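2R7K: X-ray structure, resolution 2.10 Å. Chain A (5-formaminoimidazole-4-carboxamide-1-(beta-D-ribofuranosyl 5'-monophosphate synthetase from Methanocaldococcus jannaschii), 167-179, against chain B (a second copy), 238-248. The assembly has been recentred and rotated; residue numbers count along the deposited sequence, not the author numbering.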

# COMPACT_ATOMS: atom_id res chain seq x y z
N PHE A 167 12.22 -45.29 12.68
CA PHE A 167 11.49 -45.82 13.82
C PHE A 167 12.07 -45.29 15.12
O PHE A 167 13.17 -44.72 15.14
CB PHE A 167 11.38 -47.37 13.81
CG PHE A 167 12.69 -48.10 14.00
CD1 PHE A 167 13.24 -48.84 12.97
CD2 PHE A 167 13.35 -48.08 15.23
CE1 PHE A 167 14.43 -49.53 13.14
CE2 PHE A 167 14.55 -48.75 15.41
CZ PHE A 167 15.09 -49.48 14.37
N ILE A 168 11.31 -45.45 16.20
CA ILE A 168 11.72 -45.02 17.52
C ILE A 168 12.01 -46.24 18.39
O ILE A 168 11.30 -47.24 18.32
CB ILE A 168 10.60 -44.19 18.19
CG1 ILE A 168 10.29 -42.94 17.35
CG2 ILE A 168 10.97 -43.82 19.63
CD1 ILE A 168 9.08 -42.15 17.83
N ALA A 169 13.06 -46.17 19.21
CA ALA A 169 13.43 -47.28 20.06
C ALA A 169 13.90 -46.79 21.41
O ALA A 169 14.53 -45.74 21.50
CB ALA A 169 14.51 -48.13 19.40
N SER A 170 13.59 -47.55 22.46
CA SER A 170 14.06 -47.23 23.81
C SER A 170 15.02 -48.28 24.39
O SER A 170 15.47 -48.14 25.54
CB SER A 170 12.89 -46.99 24.76
OG SER A 170 12.23 -45.76 24.47
N SER A 171 15.35 -49.30 23.60
CA SER A 171 16.32 -50.33 24.01
C SER A 171 16.97 -50.99 22.80
O SER A 171 16.44 -50.92 21.69
CB SER A 171 15.66 -51.41 24.86
OG SER A 171 14.68 -52.11 24.12
N THR A 172 18.10 -51.64 23.04
CA THR A 172 18.76 -52.43 22.01
C THR A 172 17.81 -53.49 21.45
O THR A 172 17.70 -53.66 20.23
CB THR A 172 20.03 -53.09 22.56
OG1 THR A 172 20.86 -52.09 23.15
CG2 THR A 172 20.80 -53.79 21.46
N GLU A 173 17.13 -54.19 22.35
CA GLU A 173 16.16 -55.22 21.95
C GLU A 173 15.08 -54.65 21.04
O GLU A 173 14.76 -55.23 20.00
CB GLU A 173 15.52 -55.87 23.18
CG GLU A 173 14.47 -56.90 22.83
CD GLU A 173 13.74 -57.45 24.05
OE1 GLU A 173 13.70 -56.75 25.08
OE2 GLU A 173 13.22 -58.59 23.96
N GLU A 174 14.49 -53.53 21.44
CA GLU A 174 13.46 -52.91 20.62
C GLU A 174 13.98 -52.53 19.24
O GLU A 174 13.30 -52.71 18.23
CB GLU A 174 12.85 -51.70 21.32
CG GLU A 174 11.81 -51.01 20.47
CD GLU A 174 10.94 -50.05 21.25
OE1 GLU A 174 11.45 -49.40 22.18
OE2 GLU A 174 9.74 -49.96 20.91
N PHE A 175 15.21 -52.02 19.19
CA PHE A 175 15.83 -51.69 17.92
C PHE A 175 15.75 -52.84 16.92
O PHE A 175 15.40 -52.63 15.75
CB PHE A 175 17.29 -51.25 18.11
CG PHE A 175 18.01 -50.98 16.81
CD1 PHE A 175 18.33 -49.68 16.42
CD2 PHE A 175 18.35 -52.02 15.96
CE1 PHE A 175 18.98 -49.44 15.22
CE2 PHE A 175 18.99 -51.78 14.76
CZ PHE A 175 19.31 -50.49 14.39
N TYR A 176 16.09 -54.05 17.36
CA TYR A 176 16.09 -55.20 16.45
C TYR A 176 14.68 -55.71 16.14
O TYR A 176 14.39 -56.13 15.02
CB TYR A 176 16.97 -56.35 16.97
CG TYR A 176 18.44 -56.00 17.02
CD1 TYR A 176 19.17 -55.83 15.85
CD2 TYR A 176 19.09 -55.86 18.23
CE1 TYR A 176 20.52 -55.51 15.90
CE2 TYR A 176 20.43 -55.54 18.28
CZ TYR A 176 21.14 -55.37 17.12
OH TYR A 176 22.48 -55.06 17.19
N LYS A 177 13.81 -55.66 17.14
CA LYS A 177 12.41 -56.00 16.92
C LYS A 177 11.86 -55.18 15.76
O LYS A 177 11.28 -55.72 14.81
CB LYS A 177 11.60 -55.75 18.20
CG LYS A 177 10.23 -56.42 18.23
CD LYS A 177 9.16 -55.61 17.50
CE LYS A 177 7.79 -56.25 17.64
NZ LYS A 177 6.74 -55.49 16.89
N LYS A 178 12.08 -53.87 15.82
CA LYS A 178 11.55 -52.94 14.81
C LYS A 178 12.27 -53.00 13.46
O LYS A 178 11.63 -52.96 12.41
CB LYS A 178 11.51 -51.52 15.37
CG LYS A 178 10.29 -51.27 16.23
CD LYS A 178 10.40 -49.99 17.02
CE LYS A 178 9.05 -49.65 17.62
NZ LYS A 178 9.02 -48.25 18.11
N ALA A 179 13.60 -53.09 13.50
CA ALA A 179 14.36 -53.26 12.27
C ALA A 179 13.83 -54.46 11.48
O ALA A 179 13.53 -54.35 10.30
CB ALA A 179 15.83 -53.42 12.57
N ARG B 238 3.62 -36.01 20.45
CA ARG B 238 3.93 -36.27 19.05
C ARG B 238 4.66 -37.60 18.91
O ARG B 238 5.04 -38.01 17.81
CB ARG B 238 4.76 -35.14 18.45
CG ARG B 238 4.49 -34.92 16.96
CD ARG B 238 5.75 -34.63 16.20
NE ARG B 238 5.49 -34.43 14.78
CZ ARG B 238 6.40 -34.60 13.83
NH1 ARG B 238 7.62 -34.99 14.15
NH2 ARG B 238 6.08 -34.39 12.56
N ILE B 239 4.88 -38.27 20.04
CA ILE B 239 5.46 -39.62 20.08
C ILE B 239 4.30 -40.62 20.07
O ILE B 239 3.34 -40.45 20.81
CB ILE B 239 6.28 -39.81 21.37
CG1 ILE B 239 7.45 -38.83 21.41
CG2 ILE B 239 6.80 -41.25 21.50
CD1 ILE B 239 8.13 -38.74 22.76
N PRO B 240 4.36 -41.64 19.19
CA PRO B 240 3.26 -42.61 19.14
C PRO B 240 3.04 -43.26 20.51
O PRO B 240 3.99 -43.44 21.26
CB PRO B 240 3.75 -43.65 18.13
CG PRO B 240 4.71 -42.89 17.26
CD PRO B 240 5.40 -41.93 18.19
N ALA B 241 1.79 -43.57 20.83
CA ALA B 241 1.40 -44.08 22.15
C ALA B 241 2.25 -45.27 22.60
O ALA B 241 2.71 -45.32 23.75
CB ALA B 241 -0.07 -44.44 22.17
N LYS B 242 2.48 -46.22 21.69
CA LYS B 242 3.26 -47.42 22.00
C LYS B 242 4.65 -47.07 22.50
O LYS B 242 5.15 -47.67 23.45
CB LYS B 242 3.34 -48.34 20.79
CG LYS B 242 2.06 -49.13 20.54
CD LYS B 242 1.98 -49.62 19.11
CE LYS B 242 0.64 -50.28 18.82
NZ LYS B 242 0.59 -51.69 19.31
N ASP B 243 5.28 -46.07 21.88
CA ASP B 243 6.57 -45.59 22.36
C ASP B 243 6.48 -44.75 23.63
O ASP B 243 7.37 -44.79 24.47
CB ASP B 243 7.27 -44.82 21.24
CG ASP B 243 7.44 -45.66 20.00
OD1 ASP B 243 8.14 -46.69 20.09
OD2 ASP B 243 6.87 -45.31 18.94
N GLN B 244 5.41 -43.97 23.79
CA GLN B 244 5.26 -43.19 25.02
C GLN B 244 5.20 -44.10 26.24
O GLN B 244 5.73 -43.78 27.30
CB GLN B 244 4.00 -42.34 24.98
CG GLN B 244 4.10 -41.05 24.21
CD GLN B 244 2.84 -40.23 24.37
OE1 GLN B 244 2.46 -39.89 25.49
NE2 GLN B 244 2.18 -39.94 23.25
N LEU B 245 4.53 -45.24 26.09
CA LEU B 245 4.39 -46.21 27.17
C LEU B 245 5.71 -46.85 27.56
O LEU B 245 5.88 -47.29 28.69
CB LEU B 245 3.37 -47.30 26.81
CG LEU B 245 1.96 -46.77 26.54
CD1 LEU B 245 0.97 -47.91 26.43
CD2 LEU B 245 1.53 -45.78 27.61
N GLU B 246 6.65 -46.89 26.62
CA GLU B 246 7.97 -47.44 26.91
C GLU B 246 8.92 -46.42 27.53
O GLU B 246 10.07 -46.74 27.82
CB GLU B 246 8.61 -47.98 25.64
CG GLU B 246 8.07 -49.33 25.23
CD GLU B 246 8.62 -49.77 23.90
OE1 GLU B 246 8.41 -49.05 22.90
OE2 GLU B 246 9.28 -50.84 23.86
N MET B 247 8.45 -45.19 27.72
CA MET B 247 9.31 -44.13 28.22
C MET B 247 8.96 -43.75 29.65
O MET B 247 7.81 -43.89 30.09
CB MET B 247 9.22 -42.88 27.33
CG MET B 247 9.47 -43.13 25.85
SD MET B 247 9.03 -41.69 24.85
CE MET B 247 10.29 -40.52 25.37
N ASN B 248 9.95 -43.26 30.39
CA ASN B 248 9.70 -42.70 31.70
C ASN B 248 9.84 -41.19 31.58
O ASN B 248 10.90 -40.63 31.84
CB ASN B 248 10.69 -43.25 32.74
CG ASN B 248 10.65 -44.77 32.82
OD1 ASN B 248 9.58 -45.38 32.91
ND2 ASN B 248 11.83 -45.40 32.80

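The charged interactions of this contact converge on one lysine. Lys178(A), on the helix of chain A, makes a hydrogen bond across the stretches: its NZ donates to OD1 of Asp243(B) at 2.7 Å, and the opposite charges make the pair a salt bridge. The same ammonium group also serves its own chain. NZ donates to the backbone O of Ile168(A) at 2.5 Å, and makes a weak hydrogen bond, part of a salt bridge, to OE2 of Glu174(A) at 3.4 Å. Lysine suits this place because its long chain, close to t from chi2 to chi4, brings a group with three protons from the helix to the O of Ile168(A) in the strand, where a carbonyl and two carboxylates lie within reach. Aspartate suits the other side: its CA-to-CB bond points toward chain A, and its short side chain keeps the carboxylate close to its own helix while OD1 reaches the ammonium group.

Acidic groups also meet one another here. OE2 of Glu174(A) lies 3.7 Å from OD1 of Asp243(B), a proximity of like charges that the shared lysine helps to offset. Closer still, OE2 of Glu174(A) and OE1 of Glu246(B) are 2.6 Å apart. So short a separation is expected if one acid is protonated; the coordinates leave this open.

Within chain A, Glu174(A) is hydrogen-bonded through both its side chain and its backbone. Its OE1 accepts from the backbone N of Ser170(A) at 2.8 Å, tying the side chain back to the loop that precedes the helix. Its own backbone N donates to OG of Ser171(A) at 3.0 Å, the N-cap bond. Serine is apt at a cap because its short hydroxyl can fold back to accept from an amide in the first turn, which has no carbonyl of a preceding turn to bind.

The apolar part of the contact centres on Ile168(A). Its CA-to-CB bond points toward chain B, and its side chain places CD1 3.7 Å from CD of Pro240(B) and 4.4 Å from CG2 of Ile239(B). All three residues are buried, as suits hydrocarbon surfaces. Pro240(B) is also the N-cap residue of its helix; the helix's own i to i-4 bonding does not call on the amide of that residue, so proline is tolerated there.

Ser170(A) completes the contact by packing. Its OG stands 4.1 Å from CG of Met247(B) and 4.1 Å from O of Glu246(B), too far for a hydrogen bond to that carbonyl; the hydroxyl is satisfied elsewhere in the structure.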